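Local structure of probable starch synthase 4, chloroplastic/amyloplastic (Arabidopsis thaliana, 6GNE) at residues 81-86 with 96-101; 104-109 with 118-123; 326-331 with 353-358; 414-419 with 441-446. The protein belongs to the glycosyltransferases of the GT-B fold, with two Rossmann-like domains, and carries bound adenosine-5'-diphosphate and glycan. All coordinates share one frame; numbering follows the deposited sequence.

In the fold
From the N terminus the four contacts follow in series; none nests in or crosses another. Interaction 1 closes the hairpin of strands 78-89 and 92-100. Interaction 2 then folds the loop after that hairpin onto helix 117-134, and interactions 1 and 2 touch, Pro99 packing on Phe106 and Tyr123; both belong to the N-terminal domain. In the C-terminal domain, interaction 3 joins helices 324-336 and 350-362, which strand 340-346 separates in the chain, and interaction 4 pairs strands 412-416 and 441-443, closing the connection that contains helix 419-424. Leu326 reaches Phe443 and Ala446, linking these last two. Between interactions 1 and 4 the centres lie about 44 Å apart, on opposite sides of the chain's centre.

Interaction 1: 81-86 with 96-101; sequences KNKIWI and FIEPQH
Trp85 and Phe96 lie abreast as an antiparallel hydrogen-bonded pair, each giving its N-H to the other's carbonyl: Trp85 N to Phe96 O and Phe96 N to Trp85 O both measure 2.9 Å. Their side chains leave the same face of the sheet and touch at the root, Trp85 CB to Phe96 CB at 4.0 Å. On this face the indole also meets Glu98. Its NE1 donates to Glu98 OE1 at 2.8 Å, on the anti side of the carboxylate and tilted out of its plane, and the ring and carboxylate planes stand 51° apart. Glu98 makes this reach with an extended chain, CG anti to the backbone N (chi1 -166°). Lys52 lies against the indole in a cation-pi contact. At the next hydrogen-bonded pair, two residues along, Lys83 and Glu98 exchange backbone bonds, Glu98 N to Lys83 O at 2.8 Å. The two strands, 78-89 and 92-100, form a beta hairpin joined to the N-terminal Rossmann-like sheet, since 92-100 also runs parallel to strand 45-51. The other face, with Asn82, Ile84, Ile97 and Pro99, is buried against helix 117-134: Asn82 CB lies 4.0 Å from Ile97 CG2, and Ile84 and Ile97 press on Leu131 and Phe124. Packing is looser toward Lys81 and Gln100. Gln100 N still donates to Lys81 O at 2.9 Å, but the exposed Lys81 chain, extended beyond CG, leads away from strand 92-100. Lys83 CD lies beside the Gln100 amide, whereas the ammonium Lys83 NZ stays 3.8 Å from Gln100 OE1.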
# COMPACT_ATOMS: atom_id res chain seq x y z
N LYS A 81 24.77 18.73 3.57
CA LYS A 81 23.93 19.55 2.71
C LYS A 81 22.86 18.72 2.03
O LYS A 81 23.11 17.59 1.62
CB LYS A 81 24.79 20.29 1.70
CG LYS A 81 25.52 21.43 2.39
CD LYS A 81 26.43 22.19 1.44
CE LYS A 81 27.09 23.35 2.17
NZ LYS A 81 28.38 23.71 1.52
N ASN A 82 21.66 19.29 1.95
CA ASN A 82 20.54 18.69 1.19
C ASN A 82 19.96 19.69 0.18
O ASN A 82 19.60 20.80 0.57
CB ASN A 82 19.41 18.29 2.15
CG ASN A 82 19.85 17.27 3.18
OD1 ASN A 82 20.05 17.60 4.34
ND2 ASN A 82 19.98 16.03 2.77
N LYS A 83 19.90 19.32 -1.11
CA LYS A 83 19.14 20.07 -2.13
C LYS A 83 17.66 19.78 -1.92
O LYS A 83 17.27 18.63 -1.85
CB LYS A 83 19.49 19.68 -3.61
CG LYS A 83 20.37 20.66 -4.38
CD LYS A 83 21.75 20.79 -3.74
CE LYS A 83 22.34 22.23 -3.69
NZ LYS A 83 23.33 22.50 -4.77
N ILE A 84 16.85 20.83 -1.82
CA ILE A 84 15.40 20.70 -1.69
C ILE A 84 14.74 20.98 -3.05
O ILE A 84 15.06 21.98 -3.72
CB ILE A 84 14.85 21.66 -0.62
CG1 ILE A 84 15.62 21.49 0.70
CG2 ILE A 84 13.36 21.45 -0.40
CD1 ILE A 84 15.76 20.05 1.17
N TRP A 85 13.84 20.08 -3.45
CA TRP A 85 13.06 20.24 -4.67
C TRP A 85 11.60 20.39 -4.30
O TRP A 85 11.17 19.79 -3.32
CB TRP A 85 13.23 19.03 -5.58
CG TRP A 85 14.61 18.80 -6.09
CD1 TRP A 85 15.70 18.44 -5.36
CD2 TRP A 85 15.05 18.91 -7.44
NE1 TRP A 85 16.79 18.33 -6.16
CE2 TRP A 85 16.42 18.60 -7.45
CE3 TRP A 85 14.42 19.21 -8.65
CZ2 TRP A 85 17.18 18.61 -8.63
CZ3 TRP A 85 15.15 19.21 -9.80
CH2 TRP A 85 16.54 18.93 -9.78
N ILE A 86 10.83 21.15 -5.09
CA ILE A 86 9.37 21.13 -4.95
C ILE A 86 8.70 20.85 -6.26
O ILE A 86 9.23 21.15 -7.30
CB ILE A 86 8.74 22.42 -4.33
CG1 ILE A 86 8.75 23.60 -5.30
CG2 ILE A 86 9.45 22.80 -3.05
CD1 ILE A 86 8.34 24.93 -4.69
N PHE A 96 10.84 17.14 -2.23
CA PHE A 96 11.74 16.02 -2.43
C PHE A 96 13.12 16.38 -1.89
O PHE A 96 13.70 17.39 -2.28
CB PHE A 96 11.89 15.70 -3.92
CG PHE A 96 10.60 15.48 -4.66
CD1 PHE A 96 9.95 16.54 -5.24
CD2 PHE A 96 10.09 14.21 -4.81
CE1 PHE A 96 8.78 16.34 -5.95
CE2 PHE A 96 8.92 13.99 -5.52
CZ PHE A 96 8.26 15.07 -6.07
N ILE A 97 13.65 15.56 -0.99
CA ILE A 97 14.96 15.83 -0.39
C ILE A 97 16.02 15.08 -1.18
O ILE A 97 15.95 13.86 -1.31
CB ILE A 97 14.97 15.43 1.10
CG1 ILE A 97 13.84 16.17 1.86
CG2 ILE A 97 16.29 15.75 1.75
CD1 ILE A 97 13.86 15.92 3.36
N GLU A 98 16.99 15.82 -1.71
CA GLU A 98 18.17 15.24 -2.37
C GLU A 98 19.43 15.39 -1.50
O GLU A 98 20.05 16.45 -1.51
CB GLU A 98 18.38 15.88 -3.74
CG GLU A 98 19.34 15.12 -4.61
CD GLU A 98 19.58 15.72 -5.98
OE1 GLU A 98 19.17 16.88 -6.32
OE2 GLU A 98 20.27 14.99 -6.71
N PRO A 99 19.82 14.34 -0.75
CA PRO A 99 21.01 14.49 0.10
C PRO A 99 22.32 14.55 -0.67
O PRO A 99 22.47 13.93 -1.73
CB PRO A 99 20.98 13.25 1.00
CG PRO A 99 19.57 12.77 0.94
CD PRO A 99 19.13 13.07 -0.47
N GLN A 100 23.24 15.33 -0.14
CA GLN A 100 24.59 15.48 -0.68
C GLN A 100 25.45 14.88 0.44
O GLN A 100 26.16 15.59 1.17
CB GLN A 100 24.93 16.97 -0.93
CG GLN A 100 23.86 17.84 -1.58
CD GLN A 100 24.06 18.04 -3.07
OE1 GLN A 100 24.49 19.10 -3.50
NE2 GLN A 100 23.74 17.00 -3.84
N HIS A 101 25.26 13.60 0.67
CA HIS A 101 26.05 12.84 1.62
C HIS A 101 26.85 11.89 0.74
O HIS A 101 26.29 11.33 -0.19
CB HIS A 101 25.11 12.06 2.56
CG HIS A 101 25.82 11.26 3.60
ND1 HIS A 101 26.45 10.07 3.31
CD2 HIS A 101 25.96 11.44 4.94
CE1 HIS A 101 26.97 9.56 4.42
NE2 HIS A 101 26.69 10.38 5.42

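Interaction 2: 104-109 with 118-123; sequences KFFWRG and FRRFSY
The loop that connects strand 92-100 to helix 117-134 in the N-terminal domain folds back on that helix, setting Phe105 and Phe106 against Arg120, Phe121 and Tyr123. Phe105 and Phe106 occupy the middle of a type I turn from Lys104 to Trp107. Arg120 slides past Phe105 in the opposite direction, its CG 3.7 Å from Phe105 CD1. A bend at chi3 (73°) then brings NE round to the turn, where Arg120 NE donates to Phe105 O at 2.8 Å with the oxygen in the guanidinium plane; NH2 adds a weak second bond to that oxygen. Beside it the Phe105 ring lays CE2 over one face of the Tyr123 ring, Phe105 CE2 3.8 Å from Tyr123 CD2, the side chains crossing at about a right angle. Phe106 points its edge toward the face of Phe121 in an offset edge-to-face pair with planes at 61°, and its CZ lies 3.6 Å from Arg120 O. Arg108 NE donates to Lys104 O at 2.8 Å. Arg120 CD lies over one face of the Arg108 guanidinium, 4.1 Å from Arg108 NH1, so two like charges are close, and nearby acids probably offset their repulsion: Asp117 pairs with Arg120, and Glu114 and Asp116 with Arg108. The bond from Arg120 NE, with weak help from NH2, fastens the turn to the helix from within a mainly aromatic, buried interface.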
# COMPACT_ATOMS: atom_id res chain seq x y z
N LYS A 104 25.39 8.61 -0.95
CA LYS A 104 24.46 8.68 -2.09
C LYS A 104 23.23 7.85 -1.84
O LYS A 104 22.90 6.92 -2.58
CB LYS A 104 25.18 8.25 -3.37
CG LYS A 104 26.25 9.24 -3.79
CD LYS A 104 27.04 8.69 -5.00
CE LYS A 104 27.35 9.72 -6.10
NZ LYS A 104 26.57 9.53 -7.40
N PHE A 105 22.53 8.22 -0.77
CA PHE A 105 21.49 7.37 -0.24
C PHE A 105 20.36 7.13 -1.22
O PHE A 105 19.83 6.02 -1.27
CB PHE A 105 20.93 7.96 1.05
CG PHE A 105 21.91 7.99 2.19
CD1 PHE A 105 22.58 6.83 2.60
CD2 PHE A 105 22.14 9.17 2.90
CE1 PHE A 105 23.49 6.86 3.66
CE2 PHE A 105 23.03 9.21 3.96
CZ PHE A 105 23.71 8.04 4.34
N PHE A 106 19.98 8.13 -2.00
CA PHE A 106 18.85 7.98 -2.93
C PHE A 106 19.26 8.05 -4.40
O PHE A 106 18.51 8.54 -5.24
CB PHE A 106 17.76 8.96 -2.55
CG PHE A 106 17.30 8.77 -1.15
CD1 PHE A 106 16.62 7.62 -0.81
CD2 PHE A 106 17.63 9.67 -0.15
CE1 PHE A 106 16.23 7.39 0.49
CE2 PHE A 106 17.24 9.45 1.16
CZ PHE A 106 16.55 8.31 1.48
N TRP A 107 20.42 7.47 -4.67
CA TRP A 107 21.01 7.43 -6.00
C TRP A 107 21.45 5.99 -6.30
O TRP A 107 22.48 5.78 -6.91
CB TRP A 107 22.21 8.36 -5.97
CG TRP A 107 22.21 9.51 -6.91
CD1 TRP A 107 21.88 9.52 -8.25
CD2 TRP A 107 22.69 10.83 -6.60
NE1 TRP A 107 22.07 10.78 -8.77
CE2 TRP A 107 22.58 11.60 -7.80
CE3 TRP A 107 23.21 11.44 -5.44
CZ2 TRP A 107 22.96 12.97 -7.85
CZ3 TRP A 107 23.57 12.80 -5.49
CH2 TRP A 107 23.45 13.55 -6.69
N ARG A 108 20.64 5.01 -5.91
CA ARG A 108 20.99 3.58 -5.96
C ARG A 108 20.21 2.79 -7.01
O ARG A 108 20.34 1.57 -7.09
CB ARG A 108 20.69 2.94 -4.60
CG ARG A 108 21.29 3.65 -3.39
CD ARG A 108 22.80 3.61 -3.37
NE ARG A 108 23.30 4.18 -2.11
CZ ARG A 108 23.34 3.56 -0.92
NH1 ARG A 108 22.91 2.31 -0.77
NH2 ARG A 108 23.80 4.21 0.14
N GLY A 109 19.35 3.45 -7.78
CA GLY A 109 18.56 2.77 -8.80
C GLY A 109 17.34 2.05 -8.27
O GLY A 109 16.62 1.43 -9.05
N PHE A 118 18.58 1.12 6.75
CA PHE A 118 18.40 1.74 8.05
C PHE A 118 18.99 3.16 8.07
O PHE A 118 18.34 4.13 8.51
CB PHE A 118 19.04 0.87 9.14
CG PHE A 118 18.65 1.27 10.53
CD1 PHE A 118 19.27 2.34 11.16
CD2 PHE A 118 17.64 0.59 11.20
CE1 PHE A 118 18.88 2.74 12.42
CE2 PHE A 118 17.23 0.98 12.47
CZ PHE A 118 17.87 2.05 13.08
N ARG A 119 20.23 3.27 7.58
CA ARG A 119 20.91 4.53 7.51
C ARG A 119 20.22 5.48 6.52
O ARG A 119 19.97 6.66 6.86
CB ARG A 119 22.38 4.33 7.16
CG ARG A 119 23.21 3.76 8.31
CD ARG A 119 24.59 3.26 7.87
NE ARG A 119 25.38 4.28 7.18
CZ ARG A 119 25.95 5.35 7.76
NH1 ARG A 119 26.63 6.20 7.01
NH2 ARG A 119 25.81 5.59 9.06
N ARG A 120 19.90 4.96 5.34
CA ARG A 120 19.21 5.70 4.28
C ARG A 120 17.97 6.39 4.84
O ARG A 120 17.83 7.60 4.75
CB ARG A 120 18.81 4.77 3.13
CG ARG A 120 19.94 4.19 2.29
CD ARG A 120 19.43 3.19 1.26
NE ARG A 120 18.74 3.87 0.15
CZ ARG A 120 17.69 3.41 -0.55
NH1 ARG A 120 17.13 2.22 -0.29
NH2 ARG A 120 17.18 4.14 -1.53
N PHE A 121 17.08 5.64 5.48
CA PHE A 121 15.80 6.22 5.89
C PHE A 121 15.80 6.96 7.25
O PHE A 121 15.01 7.89 7.46
CB PHE A 121 14.68 5.18 5.76
CG PHE A 121 14.42 4.76 4.33
CD1 PHE A 121 13.73 5.60 3.47
CD2 PHE A 121 14.87 3.53 3.84
CE1 PHE A 121 13.48 5.23 2.16
CE2 PHE A 121 14.64 3.15 2.53
CZ PHE A 121 13.94 3.99 1.68
N SER A 122 16.67 6.57 8.17
CA SER A 122 16.88 7.38 9.37
C SER A 122 17.49 8.75 9.01
O SER A 122 17.11 9.76 9.61
CB SER A 122 17.73 6.64 10.42
OG SER A 122 19.03 6.37 9.94
N TYR A 123 18.40 8.80 8.04
CA TYR A 123 18.88 10.11 7.54
C TYR A 123 17.74 10.96 7.02
O TYR A 123 17.57 12.12 7.42
CB TYR A 123 19.92 9.95 6.42
CG TYR A 123 20.45 11.28 5.89
CD1 TYR A 123 19.73 12.01 4.91
CD2 TYR A 123 21.66 11.82 6.35
CE1 TYR A 123 20.22 13.22 4.43
CE2 TYR A 123 22.14 13.03 5.86
CZ TYR A 123 21.43 13.73 4.91
OH TYR A 123 21.93 14.92 4.42

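Interaction 3: 326-331 with 353-358; sequences LIRHAI and QREFEG
Arg328 and Glu355 both hold CG anti to the backbone N (chi1 -176° and -169°), sending two extended chains across the gap between their helices to meet at about a right angle. Glu355 OE1 comes to the edge of the Arg328 guanidinium, in its plane, where it forms a salt bridge with NE at 3.3 Å; the same oxygen lies 3.2 Å from Arg328 CD. Beneath this pair the Phe356 ring reaches across toward helix 324-336. Its CE2 meets two isoleucine methyls, Ile327 CG2 at 4.2 Å and Ile331 CD1 at 4.3 Å, while CZ lies 4.2 Å from Arg328 N. The polar pair is partly exposed and the Phe356 cluster buried, so the charges lie on the more solvent-exposed side and the apolar groups toward the sheet, where Phe356 and Ile331 rest on Leu343 and Phe341 of strand 340-346. The two helical segments run parallel, with axes 11.8 Å apart, and meet mainly through side chains, with no hydrogen bond between them. Consecutive helices side by side on one face of a parallel sheet, each following its own strand (311-317, then 340-346), are typical of the Rossmann-like half of a GT-B protein.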
# COMPACT_ATOMS: atom_id res chain seq x y z
N LEU A 326 -0.66 -20.85 -3.81
CA LEU A 326 -2.05 -20.76 -4.25
C LEU A 326 -2.22 -20.05 -5.58
O LEU A 326 -3.07 -20.43 -6.37
CB LEU A 326 -2.94 -20.11 -3.19
CG LEU A 326 -3.05 -20.93 -1.91
CD1 LEU A 326 -3.81 -20.13 -0.87
CD2 LEU A 326 -3.70 -22.31 -2.19
N ILE A 327 -1.42 -19.03 -5.84
CA ILE A 327 -1.44 -18.36 -7.13
C ILE A 327 -0.97 -19.33 -8.22
O ILE A 327 -1.62 -19.46 -9.25
CB ILE A 327 -0.57 -17.10 -7.13
CG1 ILE A 327 -1.22 -16.05 -6.22
CG2 ILE A 327 -0.46 -16.52 -8.52
CD1 ILE A 327 -0.35 -14.85 -5.88
N ARG A 328 0.15 -20.00 -7.98
CA ARG A 328 0.61 -21.06 -8.86
C ARG A 328 -0.49 -22.09 -9.15
O ARG A 328 -0.74 -22.39 -10.32
CB ARG A 328 1.80 -21.76 -8.25
CG ARG A 328 2.41 -22.83 -9.14
CD ARG A 328 3.33 -23.76 -8.40
NE ARG A 328 4.33 -24.29 -9.33
CZ ARG A 328 4.15 -25.34 -10.15
NH1 ARG A 328 5.15 -25.73 -10.95
NH2 ARG A 328 2.99 -26.00 -10.20
N HIS A 329 -1.15 -22.59 -8.11
CA HIS A 329 -2.22 -23.57 -8.27
C HIS A 329 -3.36 -23.03 -9.10
O HIS A 329 -3.90 -23.71 -9.95
CB HIS A 329 -2.77 -24.04 -6.92
CG HIS A 329 -3.98 -24.91 -7.04
ND1 HIS A 329 -3.95 -26.15 -7.64
CD2 HIS A 329 -5.27 -24.72 -6.66
CE1 HIS A 329 -5.16 -26.68 -7.61
NE2 HIS A 329 -5.98 -25.84 -7.01
N ALA A 330 -3.73 -21.78 -8.85
CA ALA A 330 -4.85 -21.13 -9.53
C ALA A 330 -4.65 -21.03 -11.03
O ALA A 330 -5.63 -21.04 -11.76
CB ALA A 330 -5.07 -19.74 -8.95
N ILE A 331 -3.40 -20.91 -11.48
CA ILE A 331 -3.14 -20.86 -12.89
C ILE A 331 -3.65 -22.15 -13.54
O ILE A 331 -4.44 -22.11 -14.49
CB ILE A 331 -1.65 -20.66 -13.21
CG1 ILE A 331 -1.21 -19.25 -12.83
CG2 ILE A 331 -1.36 -20.87 -14.70
CD1 ILE A 331 0.31 -19.09 -12.69
N GLN A 353 10.97 -15.97 -8.42
CA GLN A 353 11.07 -15.50 -9.80
C GLN A 353 11.34 -16.69 -10.75
O GLN A 353 10.68 -16.83 -11.77
CB GLN A 353 12.13 -14.40 -9.95
CG GLN A 353 12.04 -13.55 -11.24
CD GLN A 353 10.87 -12.56 -11.30
OE1 GLN A 353 10.22 -12.21 -10.30
NE2 GLN A 353 10.60 -12.10 -12.50
N ARG A 354 12.29 -17.54 -10.38
CA ARG A 354 12.69 -18.71 -11.17
C ARG A 354 11.50 -19.70 -11.36
O ARG A 354 11.30 -20.23 -12.45
CB ARG A 354 13.89 -19.36 -10.46
CG ARG A 354 14.76 -20.30 -11.25
CD ARG A 354 16.21 -20.25 -10.80
NE ARG A 354 16.32 -20.61 -9.38
CZ ARG A 354 16.68 -19.80 -8.37
NH1 ARG A 354 17.08 -18.53 -8.55
NH2 ARG A 354 16.70 -20.29 -7.12
N GLU A 355 10.70 -19.90 -10.32
CA GLU A 355 9.55 -20.82 -10.35
C GLU A 355 8.47 -20.33 -11.33
O GLU A 355 7.94 -21.12 -12.12
CB GLU A 355 8.95 -20.97 -8.94
CG GLU A 355 7.92 -22.08 -8.69
CD GLU A 355 7.10 -21.83 -7.40
OE1 GLU A 355 5.89 -22.20 -7.33
OE2 GLU A 355 7.62 -21.23 -6.42
N PHE A 356 8.18 -19.03 -11.30
CA PHE A 356 7.21 -18.44 -12.21
C PHE A 356 7.75 -18.31 -13.63
O PHE A 356 7.00 -18.48 -14.59
CB PHE A 356 6.67 -17.10 -11.66
CG PHE A 356 5.62 -17.29 -10.62
CD1 PHE A 356 5.97 -17.56 -9.29
CD2 PHE A 356 4.29 -17.31 -10.96
CE1 PHE A 356 5.02 -17.80 -8.33
CE2 PHE A 356 3.32 -17.56 -10.00
CZ PHE A 356 3.69 -17.79 -8.68
N GLU A 357 9.04 -18.03 -13.77
CA GLU A 357 9.71 -18.00 -15.07
C GLU A 357 9.55 -19.34 -15.81
O GLU A 357 9.40 -19.34 -17.03
CB GLU A 357 11.21 -17.66 -14.94
CG GLU A 357 11.49 -16.16 -15.01
CD GLU A 357 12.90 -15.73 -14.58
OE1 GLU A 357 13.08 -14.51 -14.38
OE2 GLU A 357 13.81 -16.59 -14.44
N GLY A 358 9.59 -20.45 -15.06
CA GLY A 358 9.38 -21.80 -15.61
C GLY A 358 7.96 -22.02 -16.11
O GLY A 358 7.73 -22.57 -17.18

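Interaction 4: 414-419 with 441-446; sequences IARKTG and FTFQTA
Arg416 and Phe443 are a parallel bridge pair whose side chains share one face of the sheet, and the arginine runs over the phenylalanine ring. Arg416 CB stands 3.8 Å from Phe443 CZ. CG, anti to the backbone N (chi1 -155°), makes a CH-pi contact over the ring face, 4.0 Å from the centroid. CD passes 3.8 Å from Ala446 CB, and a bend at chi3 (83°) turns NE away from the ring. Ala446 CB covers one face of the guanidinium. At the tip NH2 donates to Gln444 O at 2.6 Å, while NE and NH1 donate to Ser394 O and Ile395 O. The backbones run alongside as neighbouring parallel strands, joined by hydrogen bonds from Ala415 N to Phe441 O (3.0 Å), from Phe443 N to Ala415 O and, beyond the strand, from Lys417 N to Phe443 O. Together with helix 419-424 they form a beta-alpha-beta unit in which 441-443 is an outermost strand of the C-terminal sheet. Beyond the strand, Lys417 CD lies 3.5 Å from Thr442 OG1. With all three nitrogens bonded to carbonyl oxygens, the guanidinium is fixed in rotation and ties the loop after 441-443 to that after strand 389-392.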
# COMPACT_ATOMS: atom_id res chain seq x y z
N ILE A 414 -11.87 -13.09 -5.62
CA ILE A 414 -11.79 -14.35 -4.92
C ILE A 414 -10.64 -14.18 -3.93
O ILE A 414 -9.48 -14.05 -4.34
CB ILE A 414 -11.50 -15.54 -5.87
CG1 ILE A 414 -12.53 -15.57 -7.03
CG2 ILE A 414 -11.39 -16.85 -5.08
CD1 ILE A 414 -12.25 -16.64 -8.05
N ALA A 415 -10.96 -14.23 -2.64
CA ALA A 415 -10.07 -13.78 -1.60
C ALA A 415 -10.07 -14.71 -0.41
O ALA A 415 -11.10 -15.26 -0.04
CB ALA A 415 -10.49 -12.39 -1.15
N ARG A 416 -8.91 -14.83 0.24
CA ARG A 416 -8.86 -15.52 1.51
C ARG A 416 -9.33 -14.60 2.65
O ARG A 416 -9.06 -13.42 2.62
CB ARG A 416 -7.46 -16.08 1.78
CG ARG A 416 -7.51 -17.29 2.73
CD ARG A 416 -6.15 -17.89 3.00
NE ARG A 416 -5.46 -17.14 4.04
CZ ARG A 416 -5.60 -17.33 5.34
NH1 ARG A 416 -4.91 -16.58 6.17
NH2 ARG A 416 -6.41 -18.26 5.82
N LYS A 417 -10.07 -15.15 3.61
CA LYS A 417 -10.62 -14.38 4.72
C LYS A 417 -9.54 -14.08 5.75
O LYS A 417 -9.31 -14.85 6.67
CB LYS A 417 -11.76 -15.11 5.42
CG LYS A 417 -13.07 -14.94 4.73
CD LYS A 417 -14.07 -16.04 5.12
CE LYS A 417 -15.01 -15.62 6.24
NZ LYS A 417 -16.04 -16.70 6.40
N THR A 418 -8.86 -12.97 5.54
CA THR A 418 -7.77 -12.62 6.39
C THR A 418 -7.52 -11.14 6.28
O THR A 418 -7.65 -10.55 5.21
CB THR A 418 -6.51 -13.45 6.06
OG1 THR A 418 -5.53 -13.21 7.07
CG2 THR A 418 -5.92 -13.05 4.71
N GLY A 419 -7.22 -10.52 7.42
CA GLY A 419 -6.92 -9.08 7.48
C GLY A 419 -7.92 -8.21 6.75
O GLY A 419 -9.11 -8.39 6.90
N PHE A 441 -16.27 -13.84 -3.66
CA PHE A 441 -16.11 -15.22 -3.19
C PHE A 441 -14.94 -15.30 -2.25
O PHE A 441 -13.91 -14.71 -2.52
CB PHE A 441 -15.85 -16.15 -4.37
CG PHE A 441 -16.97 -16.16 -5.36
CD1 PHE A 441 -16.98 -15.27 -6.40
CD2 PHE A 441 -17.99 -17.07 -5.24
CE1 PHE A 441 -18.01 -15.26 -7.31
CE2 PHE A 441 -19.03 -17.08 -6.15
CZ PHE A 441 -19.05 -16.15 -7.19
N THR A 442 -15.12 -16.01 -1.12
CA THR A 442 -14.06 -16.16 -0.13
C THR A 442 -13.81 -17.59 0.26
O THR A 442 -14.60 -18.46 -0.01
CB THR A 442 -14.33 -15.30 1.15
OG1 THR A 442 -15.45 -15.80 1.90
CG2 THR A 442 -14.57 -13.83 0.81
N PHE A 443 -12.68 -17.84 0.89
CA PHE A 443 -12.40 -19.14 1.53
C PHE A 443 -11.55 -18.93 2.78
O PHE A 443 -10.84 -17.93 2.90
CB PHE A 443 -11.72 -20.10 0.54
CG PHE A 443 -10.39 -19.64 0.04
CD1 PHE A 443 -10.27 -18.71 -0.98
CD2 PHE A 443 -9.23 -20.17 0.59
CE1 PHE A 443 -9.04 -18.32 -1.44
CE2 PHE A 443 -7.96 -19.77 0.15
CZ PHE A 443 -7.86 -18.84 -0.86
N GLN A 444 -11.62 -19.89 3.70
CA GLN A 444 -10.95 -19.79 4.97
C GLN A 444 -9.51 -20.32 4.90
O GLN A 444 -8.55 -19.57 5.04
CB GLN A 444 -11.78 -20.48 6.05
CG GLN A 444 -11.37 -20.12 7.49
CD GLN A 444 -11.49 -18.59 7.80
OE1 GLN A 444 -12.61 -18.09 8.12
NE2 GLN A 444 -10.34 -17.84 7.70
N THR A 445 -9.36 -21.61 4.66
CA THR A 445 -8.08 -22.29 4.82
C THR A 445 -7.15 -22.03 3.65
O THR A 445 -7.59 -22.09 2.51
CB THR A 445 -8.28 -23.81 4.90
OG1 THR A 445 -9.52 -24.09 5.57
CG2 THR A 445 -7.10 -24.47 5.64
N ALA A 446 -5.86 -21.83 3.94
CA ALA A 446 -4.87 -21.52 2.93
C ALA A 446 -4.33 -22.76 2.23
O ALA A 446 -3.14 -23.02 2.27
CB ALA A 446 -3.75 -20.75 3.58